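Local coordinates for ancylostoma secreted protein 1 (Necator americanus, PDB 3NT8) that is a secreted two-CAP-domain protein that is probably associated with the transition to parasitism made by infective hookworm larvae, at residues D239-V244 and L370-V375; E247-V252 and A269-M274; A265-K270 and M401-S406; L304-Y309 and F382-Y387. One frame throughout, in Å; residues are numbered along the deposited sequence.

Interactions 1, 2 and 4 lie in the second CAP domain; interaction 3 joins a loop of it to the chain that follows strand 381-388. Interactions 1 and 2 both use helix 235-253, and Leu-242 of the first packs on Met-274 of the second, their centres about 16 Å apart. Interactions 1 and 4 meet in one sheet, on neighbouring strands 369-376 and 381-388, with centres about 9 Å apart and the disulfide Cys-372 to Cys-385 between them. Interaction 3 lies about 14 Å from interaction 1 at the nearest atoms, yet shares Ala-269 and Lys-270 with interaction 2. Along the chain, helix and loop come first, then edge strand 305-311, the sheet's central pair and finally the tail.

Interaction 1: residues D239-V244 and L370-V375; sequences DTFLSV and LGCAVV
Helix-on-sheet packing in the alpha-beta-alpha sandwich of the CAP fold brings Phe-241 and Leu-242 of helix 235-253 onto Leu-370, Cys-372 and Val-374 of strand 369-376. Alternate strand residues face the helix, and the axes of the two short segments come within 8.9 Å, their directions 133° apart. Phe-241 carries most of the contact. With CG anti to the carbonyl carbon (chi1 -80°), the side chain lays one ring face on Cys-372. The sulfur stands over that face, displaced toward CG and CD1, SG lying 3.6 Å from the ring centroid and 18° off its normal, a sulfur-aromatic contact. Cys-372 CB adds a CH-pi contact over the CD2-CE2 side of the same face. A half-cystine suits this place, being compact, polarisable and donor-free: its SG is bonded to that of Cys-385, on the adjoining strand. Ala-322 and Ser-326 of helix 318-330 also touch Phe-241, which is buried between the sheet and that helix. Val-374 puts CG2 at the ring edge, 3.9 Å from Phe-241 CE2. Leu-370 and Leu-242 pass alongside, pointing opposite ways, and Leu-370 CD2 fits at the base of the ring, 3.8 Å from both Phe-241 CB and Leu-242 CA.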
loop_
_atom_site.group_PDB
_atom_site.type_symbol
_atom_site.label_atom_id
_atom_site.label_comp_id
_atom_site.label_asym_id
_atom_site.label_seq_id
_atom_site.Cartn_x
_atom_site.Cartn_y
_atom_site.Cartn_z
ATOM N N ASP A 239 3.084 11.979 9.278
ATOM C CA ASP A 239 4.475 11.492 9.177
ATOM C C ASP A 239 4.646 10.417 8.092
ATOM O O ASP A 239 5.711 10.282 7.523
ATOM C CB ASP A 239 4.969 10.938 10.493
ATOM C CG ASP A 239 4.997 11.967 11.600
ATOM O OD1 ASP A 239 5.261 13.175 11.331
ATOM O OD2 ASP A 239 4.788 11.543 12.762
ATOM N N THR A 240 3.613 9.633 7.835
ATOM C CA THR A 240 3.679 8.747 6.728
ATOM C C THR A 240 3.862 9.489 5.393
ATOM O O THR A 240 4.835 9.239 4.667
ATOM C CB THR A 240 2.507 7.803 6.705
ATOM O OG1 THR A 240 2.503 7.089 7.939
ATOM C CG2 THR A 240 2.680 6.794 5.607
ATOM N N PHE A 241 2.955 10.404 5.067
ATOM C CA PHE A 241 3.095 11.186 3.830
ATOM C C PHE A 241 4.430 11.875 3.746
ATOM O O PHE A 241 5.041 11.861 2.670
ATOM C CB PHE A 241 1.999 12.240 3.672
ATOM C CG PHE A 241 0.667 11.698 3.163
ATOM C CD1 PHE A 241 0.541 11.226 1.864
ATOM C CD2 PHE A 241 -0.474 11.742 3.964
ATOM C CE1 PHE A 241 -0.696 10.743 1.360
ATOM C CE2 PHE A 241 -1.710 11.263 3.483
ATOM C CZ PHE A 241 -1.816 10.786 2.191
ATOM N N LEU A 242 4.874 12.483 4.859
ATOM C CA LEU A 242 6.010 13.361 4.859
ATOM C C LEU A 242 7.286 12.571 4.656
ATOM O O LEU A 242 8.121 12.983 3.847
ATOM C CB LEU A 242 6.043 14.258 6.108
ATOM C CG LEU A 242 7.136 15.319 6.226
ATOM C CD1 LEU A 242 6.992 16.394 5.182
ATOM C CD2 LEU A 242 7.204 15.952 7.653
ATOM N N SER A 243 7.424 11.449 5.375
ATOM C CA SER A 243 8.589 10.583 5.277
ATOM C C SER A 243 8.647 9.888 3.919
ATOM O O SER A 243 9.724 9.819 3.339
ATOM C CB SER A 243 8.623 9.524 6.373
ATOM O OG SER A 243 7.468 8.700 6.253
ATOM N N VAL A 244 7.516 9.357 3.438
ATOM C CA VAL A 244 7.491 8.733 2.108
ATOM C C VAL A 244 7.843 9.739 1.006
ATOM O O VAL A 244 8.609 9.426 0.098
ATOM C CB VAL A 244 6.180 7.985 1.797
ATOM C CG1 VAL A 244 6.240 7.394 0.364
ATOM C CG2 VAL A 244 5.949 6.842 2.803
ATOM N N LEU A 370 4.032 20.400 2.309
ATOM C CA LEU A 370 3.148 19.316 2.086
ATOM C C LEU A 370 1.995 19.417 3.130
ATOM O O LEU A 370 2.240 19.789 4.298
ATOM C CB LEU A 370 3.914 18.012 2.276
ATOM C CG LEU A 370 3.138 16.732 2.041
ATOM C CD1 LEU A 370 2.912 16.507 0.549
ATOM C CD2 LEU A 370 3.733 15.476 2.699
ATOM N N GLY A 371 0.771 19.109 2.708
ATOM C CA GLY A 371 -0.431 18.952 3.604
ATOM C C GLY A 371 -1.402 18.008 2.933
ATOM O O GLY A 371 -1.781 18.226 1.770
ATOM N N CYS A 372 -1.761 16.909 3.605
ATOM C CA CYS A 372 -2.571 15.865 2.965
ATOM C C CYS A 372 -3.843 15.560 3.755
ATOM O O CYS A 372 -3.949 15.933 4.932
ATOM C CB CYS A 372 -1.759 14.589 2.805
ATOM S SG CYS A 372 -0.299 14.775 1.798
ATOM N N ALA A 373 -4.786 14.858 3.116
ATOM C CA ALA A 373 -5.978 14.374 3.798
ATOM C C ALA A 373 -6.355 12.981 3.346
ATOM O O ALA A 373 -6.147 12.634 2.225
ATOM C CB ALA A 373 -7.150 15.339 3.603
ATOM N N VAL A 374 -6.903 12.167 4.245
ATOM C CA VAL A 374 -7.480 10.886 3.867
ATOM C C VAL A 374 -8.898 10.884 4.458
ATOM O O VAL A 374 -9.085 10.966 5.696
ATOM C CB VAL A 374 -6.680 9.644 4.418
ATOM C CG1 VAL A 374 -7.294 8.340 3.939
ATOM C CG2 VAL A 374 -5.237 9.615 3.960
ATOM N N VAL A 375 -9.893 10.788 3.575
ATOM C CA VAL A 375 -11.308 11.005 3.959
ATOM C C VAL A 375 -12.051 9.712 3.649
ATOM O O VAL A 375 -11.881 9.135 2.539
ATOM C CB VAL A 375 -11.981 12.207 3.195
ATOM C CG1 VAL A 375 -13.393 12.511 3.769
ATOM C CG2 VAL A 375 -11.169 13.465 3.332
#

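Interaction 2: residues E247-V252 and A269-M274; sequences EFRSSV and AKMLKM
Arg-249, the arginine of the HNxxR signature of CAP proteins, slides its guanidinium between two methionines, Met-271 over one face and Met-274 over the other, while its edge meets the carbonyl of Leu-272. The sulfur of Met-271 lies 3.4 Å above the guanidinium plane, over its centre. On the far side Met-274, extended beyond CG, crosses at about a right angle and brings CE to 3.6 Å from Arg-249 NH1. Flexible, polarisable thioethers suit the flat faces of a buried cation, which make no hydrogen bonds. A bend at chi3 (78°) turns the arginine's end side-on, so that NE (3.1 Å) and NH2 (3.0 Å) both donate to Leu-272 O, somewhat bent, as sharing one acceptor requires; that oxygen lies close to the guanidinium plane. Met-271, bent at chi2 and chi3, carries its CE back to the helix, 3.8 Å from Val-252 CG1. NH1 has its partners elsewhere, the carbonyls of Met-362 and Trp-364, which would help to offset the buried charge. Arg-249 thus ties helix 235-253 to the loop leading into strand 275-276 and to the end of helix 357-363, while Val-252 also touches Trp-330 of helix 318-330.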
loop_
_atom_site.group_PDB
_atom_site.type_symbol
_atom_site.label_atom_id
_atom_site.label_comp_id
_atom_site.label_asym_id
_atom_site.label_seq_id
_atom_site.Cartn_x
_atom_site.Cartn_y
_atom_site.Cartn_z
ATOM N N GLU A 247 11.790 10.670 1.496
ATOM C CA GLU A 247 12.648 9.591 1.205
ATOM C C GLU A 247 12.773 9.332 -0.305
ATOM O O GLU A 247 13.826 8.937 -0.790
ATOM C CB GLU A 247 12.166 8.336 1.924
ATOM C CG GLU A 247 12.458 8.374 3.390
ATOM C CD GLU A 247 12.327 7.034 4.083
ATOM O OE1 GLU A 247 11.902 6.029 3.457
ATOM O OE2 GLU A 247 12.659 6.988 5.281
ATOM N N PHE A 248 11.678 9.536 -1.025
ATOM C CA PHE A 248 11.705 9.477 -2.454
ATOM C C PHE A 248 12.467 10.672 -3.054
ATOM O O PHE A 248 13.261 10.489 -3.993
ATOM C CB PHE A 248 10.291 9.400 -3.003
ATOM C CG PHE A 248 9.660 8.013 -3.014
ATOM C CD1 PHE A 248 10.376 6.897 -3.421
ATOM C CD2 PHE A 248 8.276 7.863 -2.746
ATOM C CE1 PHE A 248 9.793 5.579 -3.514
ATOM C CE2 PHE A 248 7.677 6.551 -2.825
ATOM C CZ PHE A 248 8.472 5.412 -3.246
ATOM N N ARG A 249 12.263 11.873 -2.523
ATOM C CA ARG A 249 13.022 13.026 -3.014
ATOM C C ARG A 249 14.524 12.867 -2.709
ATOM O O ARG A 249 15.367 13.329 -3.488
ATOM C CB ARG A 249 12.518 14.294 -2.352
ATOM C CG ARG A 249 11.213 14.768 -2.936
ATOM C CD ARG A 249 10.520 15.786 -2.080
ATOM N NE ARG A 249 11.118 17.095 -2.238
ATOM C CZ ARG A 249 10.791 17.951 -3.193
ATOM N NH1 ARG A 249 9.845 17.627 -4.109
ATOM N NH2 ARG A 249 11.409 19.112 -3.271
ATOM N N SER A 250 14.845 12.261 -1.554
ATOM C CA SER A 250 16.247 11.988 -1.222
ATOM C C SER A 250 16.888 11.015 -2.215
ATOM O O SER A 250 18.016 11.239 -2.722
ATOM C CB SER A 250 16.382 11.455 0.204
ATOM O OG SER A 250 17.731 11.122 0.472
ATOM N N SER A 251 16.156 9.929 -2.485
ATOM C CA SER A 251 16.574 8.938 -3.416
ATOM C C SER A 251 16.778 9.492 -4.806
ATOM O O SER A 251 17.794 9.188 -5.445
ATOM C CB SER A 251 15.630 7.769 -3.448
ATOM O OG SER A 251 16.262 6.738 -4.203
ATOM N N VAL A 252 15.810 10.279 -5.283
ATOM C CA VAL A 252 15.891 10.835 -6.625
ATOM C C VAL A 252 16.999 11.862 -6.770
ATOM O O VAL A 252 17.612 11.914 -7.837
ATOM C CB VAL A 252 14.513 11.375 -7.130
ATOM C CG1 VAL A 252 14.335 12.805 -6.800
ATOM C CG2 VAL A 252 14.323 11.162 -8.592
ATOM N N ALA A 269 20.416 19.107 -8.042
ATOM C CA ALA A 269 21.333 20.073 -7.391
ATOM C C ALA A 269 20.746 20.823 -6.198
ATOM O O ALA A 269 21.503 21.264 -5.309
ATOM C CB ALA A 269 21.871 21.107 -8.410
ATOM N N LYS A 270 19.440 21.084 -6.215
ATOM C CA LYS A 270 18.828 21.869 -5.127
ATOM C C LYS A 270 17.427 21.392 -4.723
ATOM O O LYS A 270 16.464 22.182 -4.741
ATOM C CB LYS A 270 18.796 23.371 -5.476
ATOM C CG LYS A 270 18.097 23.750 -6.769
ATOM C CD LYS A 270 18.119 25.242 -6.937
ATOM C CE LYS A 270 17.226 25.567 -8.151
ATOM N NZ LYS A 270 15.818 24.883 -8.041
ATOM N N MET A 271 17.338 20.112 -4.370
ATOM C CA MET A 271 16.104 19.454 -3.971
ATOM C C MET A 271 15.754 19.773 -2.548
ATOM O O MET A 271 16.431 19.349 -1.641
ATOM C CB MET A 271 16.223 17.938 -4.149
ATOM C CG MET A 271 14.924 17.183 -3.871
ATOM S SD MET A 271 13.617 17.324 -5.146
ATOM C CE MET A 271 14.500 16.546 -6.521
ATOM N N LEU A 272 14.698 20.530 -2.347
ATOM C CA LEU A 272 14.353 20.993 -1.012
ATOM C C LEU A 272 13.659 19.903 -0.169
ATOM O O LEU A 272 12.894 19.052 -0.682
ATOM C CB LEU A 272 13.427 22.193 -1.146
ATOM C CG LEU A 272 14.063 23.448 -1.745
ATOM C CD1 LEU A 272 12.895 24.348 -2.169
ATOM C CD2 LEU A 272 14.956 24.132 -0.734
ATOM N N LYS A 273 13.943 19.922 1.123
ATOM C CA LYS A 273 13.325 18.979 2.043
ATOM C C LYS A 273 11.943 19.496 2.357
ATOM O O LYS A 273 11.799 20.647 2.717
ATOM C CB LYS A 273 14.142 18.871 3.354
ATOM C CG LYS A 273 13.638 17.757 4.310
ATOM C CD LYS A 273 14.631 17.546 5.490
ATOM C CE LYS A 273 14.312 16.281 6.269
ATOM N NZ LYS A 273 15.075 16.285 7.537
ATOM N N MET A 274 10.930 18.650 2.236
ATOM C CA MET A 274 9.558 19.079 2.545
ATOM C C MET A 274 9.297 19.172 4.036
ATOM O O MET A 274 9.781 18.367 4.821
ATOM C CB MET A 274 8.506 18.134 1.923
ATOM C CG MET A 274 8.324 18.285 0.431
ATOM S SD MET A 274 7.348 16.967 -0.288
ATOM C CE MET A 274 7.040 17.731 -1.878
#

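Interaction 3: residues A265-K270 and M401-S406; sequences APKAAK and MGQPCS
Lys-267 and Gly-402 are joined by a backbone hydrogen bond where two loop segments, 265-270 and 401-406, run against each other through a single beta bridge between Ala-268 and Met-401. Gly-402 N donates to Lys-267 O at 3.1 Å, nearly straight at 164°, although it reaches the oxygen from well above the carbonyl plane. Weaker CA-H...O contacts continue the backbone pairing. Pro-404 CA meets Ala-268 O at 3.3 Å, and Ala-269 CA meets Gln-403 O at 3.4 Å. One water donates to Ala-268 O and weakly accepts from Cys-405 N.

The second segment is shaped by a type II turn from Gln-403 to Ser-406, closed by Ser-406 N to Gln-403 O. Pro-404 suits its second position, where its ring fixes phi, while Cys-405 takes the positive phi of the third and is held by a disulfide to Cys-414.

Side-chain contacts are mostly apolar or loose. The ring of Pro-266 crosses Met-401, with CG 3.6 Å from the sulfur SD. Ala-269 CB rests on Gly-402 CA at 3.8 Å, an approach made possible by two residues with little or no side chain. At the surface the extended chain of Lys-267 lies beside Gln-403, pointing the same way, its NZ 3.9 Å from Gln-403 OE1.

With most of the polar work done by main-chain atoms, the join rests more on backbone pairing and apolar contact than on charge, and it seats the disulfide-bonded tail against the loop after helix 235-253.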
loop_
_atom_site.group_PDB
_atom_site.type_symbol
_atom_site.label_atom_id
_atom_site.label_comp_id
_atom_site.label_asym_id
_atom_site.label_seq_id
_atom_site.Cartn_x
_atom_site.Cartn_y
_atom_site.Cartn_z
ATOM N N ALA A 265 17.000 8.434 -13.023
ATOM C CA ALA A 265 16.758 9.855 -13.114
ATOM C C ALA A 265 17.963 10.592 -12.551
ATOM O O ALA A 265 18.604 10.118 -11.619
ATOM C CB ALA A 265 15.416 10.252 -12.336
ATOM N N PRO A 266 18.280 11.765 -13.120
ATOM C CA PRO A 266 19.521 12.450 -12.891
ATOM C C PRO A 266 19.573 12.971 -11.466
ATOM O O PRO A 266 18.517 13.182 -10.795
ATOM C CB PRO A 266 19.503 13.623 -13.937
ATOM C CG PRO A 266 18.083 13.722 -14.358
ATOM C CD PRO A 266 17.519 12.350 -14.231
ATOM N N LYS A 267 20.794 13.212 -11.012
ATOM C CA LYS A 267 21.009 13.868 -9.726
ATOM C C LYS A 267 20.453 15.310 -9.664
ATOM O O LYS A 267 20.438 16.039 -10.663
ATOM C CB LYS A 267 22.502 13.811 -9.371
ATOM C CG LYS A 267 23.010 12.428 -9.158
ATOM C CD LYS A 267 24.513 12.402 -9.123
ATOM C CE LYS A 267 24.960 11.019 -8.833
ATOM N NZ LYS A 267 26.352 10.973 -8.295
ATOM N N ALA A 268 19.942 15.686 -8.497
ATOM C CA ALA A 268 19.278 16.983 -8.303
ATOM C C ALA A 268 20.243 17.869 -7.569
ATOM O O ALA A 268 20.820 17.424 -6.566
ATOM C CB ALA A 268 18.034 16.812 -7.450
ATOM N N ALA A 269 20.416 19.107 -8.042
ATOM C CA ALA A 269 21.333 20.073 -7.391
ATOM C C ALA A 269 20.746 20.823 -6.198
ATOM O O ALA A 269 21.503 21.264 -5.309
ATOM C CB ALA A 269 21.871 21.107 -8.410
ATOM N N LYS A 270 19.440 21.084 -6.215
ATOM C CA LYS A 270 18.828 21.869 -5.127
ATOM C C LYS A 270 17.427 21.392 -4.723
ATOM O O LYS A 270 16.464 22.182 -4.741
ATOM C CB LYS A 270 18.796 23.371 -5.476
ATOM C CG LYS A 270 18.097 23.750 -6.769
ATOM C CD LYS A 270 18.119 25.242 -6.937
ATOM C CE LYS A 270 17.226 25.567 -8.151
ATOM N NZ LYS A 270 15.818 24.883 -8.041
ATOM N N MET A 401 19.319 20.067 -12.279
ATOM C CA MET A 401 20.199 18.960 -12.375
ATOM C C MET A 401 21.658 19.294 -12.037
ATOM O O MET A 401 22.226 20.317 -12.491
ATOM C CB MET A 401 20.055 18.336 -13.797
ATOM C CG MET A 401 18.792 17.546 -14.029
ATOM S SD MET A 401 18.677 16.981 -15.726
ATOM C CE MET A 401 18.176 18.552 -16.478
ATOM N N GLY A 402 22.248 18.451 -11.199
ATOM C CA GLY A 402 23.659 18.661 -10.759
ATOM C C GLY A 402 23.961 17.872 -9.488
ATOM O O GLY A 402 23.132 17.117 -9.000
ATOM N N GLN A 403 25.145 18.032 -8.950
ATOM C CA GLN A 403 25.527 17.246 -7.787
ATOM C C GLN A 403 24.692 17.679 -6.565
ATOM O O GLN A 403 24.408 18.857 -6.408
ATOM C CB GLN A 403 27.023 17.373 -7.522
ATOM C CG GLN A 403 27.932 16.707 -8.590
ATOM C CD GLN A 403 27.786 15.172 -8.633
ATOM O OE1 GLN A 403 27.722 14.511 -7.597
ATOM N NE2 GLN A 403 27.766 14.609 -9.834
ATOM N N PRO A 404 24.244 16.713 -5.737
ATOM C CA PRO A 404 23.436 17.066 -4.554
ATOM C C PRO A 404 24.064 18.118 -3.649
ATOM O O PRO A 404 25.259 18.063 -3.365
ATOM C CB PRO A 404 23.250 15.741 -3.823
ATOM C CG PRO A 404 24.047 14.738 -4.532
ATOM C CD PRO A 404 24.355 15.261 -5.913
ATOM N N CYS A 405 23.251 19.098 -3.270
ATOM C CA CYS A 405 23.592 20.189 -2.345
ATOM C C CYS A 405 24.392 21.322 -3.012
ATOM O O CYS A 405 24.654 22.378 -2.379
ATOM C CB CYS A 405 24.307 19.686 -1.074
ATOM S SG CYS A 405 23.645 18.218 -0.243
ATOM N N SER A 406 24.763 21.111 -4.277
ATOM C CA SER A 406 25.608 22.054 -5.047
ATOM C C SER A 406 25.031 23.425 -5.174
ATOM O O SER A 406 25.783 24.383 -5.211
ATOM C CB SER A 406 25.833 21.561 -6.494
ATOM O OG SER A 406 26.866 20.578 -6.535
HETATM O O HOH W 1 19.988 18.604 -3.837
#

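Interaction 4: residues L304-Y309 and F382-Y387; sequences LGENIY and FGVCQY
Tyr-387 runs along strand 305-311, over Gly-305 and up to Asn-307. Its CB lies 3.9 Å from Gly-305 O, where glycine offers only backbone to the passing ring. With CG anti to the carbonyl carbon (chi1 -65°), the ring turns its edge to that strand, CD2 standing 3.8 Å from the same oxygen. Farther out, CE2 comes within 3.6 Å of Asn-307 ND2, and the amide and ring planes stand 70° apart. At the tip, Asn-307 ND2 donates to OH at 3.3 Å, well out of the amide plane. The hydroxyl also bonds His-245 of helix 235-253, while ND2 has the carbonyl of His-358 as well, so both buried polar tips find partners.

The other face of the sheet carries Glu-306 and Gln-386 side by side. Gln-386 NE2 donates to Glu-306 OE2 at 3.3 Å, on its anti side; His-295 and Ser-296 also bind that carboxylate, and Ser-283 bonds the glutamine oxygen. Between the faces the strands form an antiparallel ladder, weak at Tyr-387 N to Gly-305 O, with Asn-307 N to Cys-385 O at 2.8 Å. Residues 305-309, Gly-Glu-Asn-Ile-Tyr, match a signature sequence of CAP proteins, here the edge strand of the sandwich's central sheet.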
loop_
_atom_site.group_PDB
_atom_site.type_symbol
_atom_site.label_atom_id
_atom_site.label_comp_id
_atom_site.label_asym_id
_atom_site.label_seq_id
_atom_site.Cartn_x
_atom_site.Cartn_y
_atom_site.Cartn_z
ATOM N N LEU A 304 -1.106 26.319 -5.091
ATOM C CA LEU A 304 -0.849 24.970 -4.567
ATOM C C LEU A 304 -1.050 23.960 -5.660
ATOM O O LEU A 304 -2.005 24.051 -6.436
ATOM C CB LEU A 304 -1.807 24.673 -3.419
ATOM C CG LEU A 304 -1.578 25.456 -2.103
ATOM C CD1 LEU A 304 -2.694 25.216 -1.050
ATOM C CD2 LEU A 304 -0.331 25.122 -1.470
ATOM N N GLY A 305 -0.153 22.991 -5.715
ATOM C CA GLY A 305 -0.300 21.790 -6.581
ATOM C C GLY A 305 -1.137 20.718 -5.860
ATOM O O GLY A 305 -1.444 20.891 -4.698
ATOM N N GLU A 306 -1.482 19.620 -6.532
ATOM C CA GLU A 306 -2.450 18.661 -5.967
ATOM C C GLU A 306 -2.300 17.292 -6.570
ATOM O O GLU A 306 -2.175 17.138 -7.811
ATOM C CB GLU A 306 -3.901 19.108 -6.172
ATOM C CG GLU A 306 -4.928 18.282 -5.348
ATOM C CD GLU A 306 -6.330 18.805 -5.436
ATOM O OE1 GLU A 306 -6.887 18.765 -6.554
ATOM O OE2 GLU A 306 -6.900 19.171 -4.411
ATOM N N ASN A 307 -2.309 16.307 -5.688
ATOM C CA ASN A 307 -2.369 14.885 -6.081
ATOM C C ASN A 307 -3.577 14.188 -5.474
ATOM O O ASN A 307 -3.839 14.387 -4.327
ATOM C CB ASN A 307 -1.081 14.142 -5.725
ATOM C CG ASN A 307 0.045 14.366 -6.750
ATOM O OD1 ASN A 307 -0.198 14.794 -7.861
ATOM N ND2 ASN A 307 1.288 14.045 -6.361
ATOM N N ILE A 308 -4.344 13.423 -6.267
ATOM C CA ILE A 308 -5.502 12.723 -5.713
ATOM C C ILE A 308 -5.370 11.219 -5.850
ATOM O O ILE A 308 -4.651 10.708 -6.710
ATOM C CB ILE A 308 -6.871 13.172 -6.320
ATOM C CG1 ILE A 308 -6.839 13.028 -7.844
ATOM C CG2 ILE A 308 -7.188 14.586 -5.886
ATOM C CD1 ILE A 308 -8.214 13.152 -8.496
ATOM N N TYR A 309 -6.083 10.521 -4.992
ATOM C CA TYR A 309 -6.064 9.054 -4.941
ATOM C C TYR A 309 -7.418 8.514 -4.420
ATOM O O TYR A 309 -7.957 9.070 -3.460
ATOM C CB TYR A 309 -4.977 8.627 -3.966
ATOM C CG TYR A 309 -5.091 7.224 -3.393
ATOM C CD1 TYR A 309 -4.556 6.141 -4.061
ATOM C CD2 TYR A 309 -5.694 7.012 -2.152
ATOM C CE1 TYR A 309 -4.628 4.880 -3.556
ATOM C CE2 TYR A 309 -5.804 5.749 -1.624
ATOM C CZ TYR A 309 -5.249 4.673 -2.332
ATOM O OH TYR A 309 -5.338 3.392 -1.794
ATOM N N PHE A 382 -10.711 8.264 0.056
ATOM C CA PHE A 382 -10.244 9.375 -0.787
ATOM C C PHE A 382 -8.997 10.004 -0.175
ATOM O O PHE A 382 -8.993 10.339 0.997
ATOM C CB PHE A 382 -11.405 10.403 -0.862
ATOM C CG PHE A 382 -11.171 11.570 -1.823
ATOM C CD1 PHE A 382 -10.350 11.421 -2.909
ATOM C CD2 PHE A 382 -11.815 12.806 -1.635
ATOM C CE1 PHE A 382 -10.153 12.474 -3.806
ATOM C CE2 PHE A 382 -11.619 13.835 -2.514
ATOM C CZ PHE A 382 -10.784 13.654 -3.620
ATOM N N GLY A 383 -7.915 10.115 -0.957
ATOM C CA GLY A 383 -6.641 10.649 -0.474
ATOM C C GLY A 383 -6.244 11.871 -1.318
ATOM O O GLY A 383 -6.248 11.799 -2.545
ATOM N N VAL A 384 -6.004 13.001 -0.665
ATOM C CA VAL A 384 -5.647 14.278 -1.342
ATOM C C VAL A 384 -4.352 14.803 -0.719
ATOM O O VAL A 384 -4.244 14.921 0.519
ATOM C CB VAL A 384 -6.760 15.386 -1.217
ATOM C CG1 VAL A 384 -6.305 16.764 -1.934
ATOM C CG2 VAL A 384 -8.138 14.921 -1.747
ATOM N N CYS A 385 -3.341 15.090 -1.532
ATOM C CA CYS A 385 -2.220 15.880 -1.029
ATOM C C CYS A 385 -2.040 17.182 -1.829
ATOM O O CYS A 385 -2.142 17.209 -3.054
ATOM C CB CYS A 385 -0.907 15.110 -1.149
ATOM S SG CYS A 385 -0.706 13.763 0.033
ATOM N N GLN A 386 -1.651 18.232 -1.129
ATOM C CA GLN A 386 -1.478 19.556 -1.756
ATOM C C GLN A 386 -0.079 20.056 -1.467
ATOM O O GLN A 386 0.531 19.694 -0.487
ATOM C CB GLN A 386 -2.547 20.573 -1.291
ATOM C CG GLN A 386 -3.946 20.333 -1.896
ATOM C CD GLN A 386 -4.962 21.406 -1.497
ATOM O OE1 GLN A 386 -4.630 22.414 -0.859
ATOM N NE2 GLN A 386 -6.211 21.191 -1.901
ATOM N N TYR A 387 0.406 20.917 -2.313
ATOM C CA TYR A 387 1.837 21.123 -2.508
ATOM C C TYR A 387 2.124 22.579 -2.717
ATOM O O TYR A 387 1.636 23.177 -3.687
ATOM C CB TYR A 387 2.310 20.317 -3.715
ATOM C CG TYR A 387 2.193 18.772 -3.554
ATOM C CD1 TYR A 387 3.278 17.991 -3.083
ATOM C CD2 TYR A 387 1.043 18.081 -3.962
ATOM C CE1 TYR A 387 3.182 16.646 -2.973
ATOM C CE2 TYR A 387 0.959 16.706 -3.890
ATOM C CZ TYR A 387 2.023 16.003 -3.355
ATOM O OH TYR A 387 1.940 14.646 -3.226
#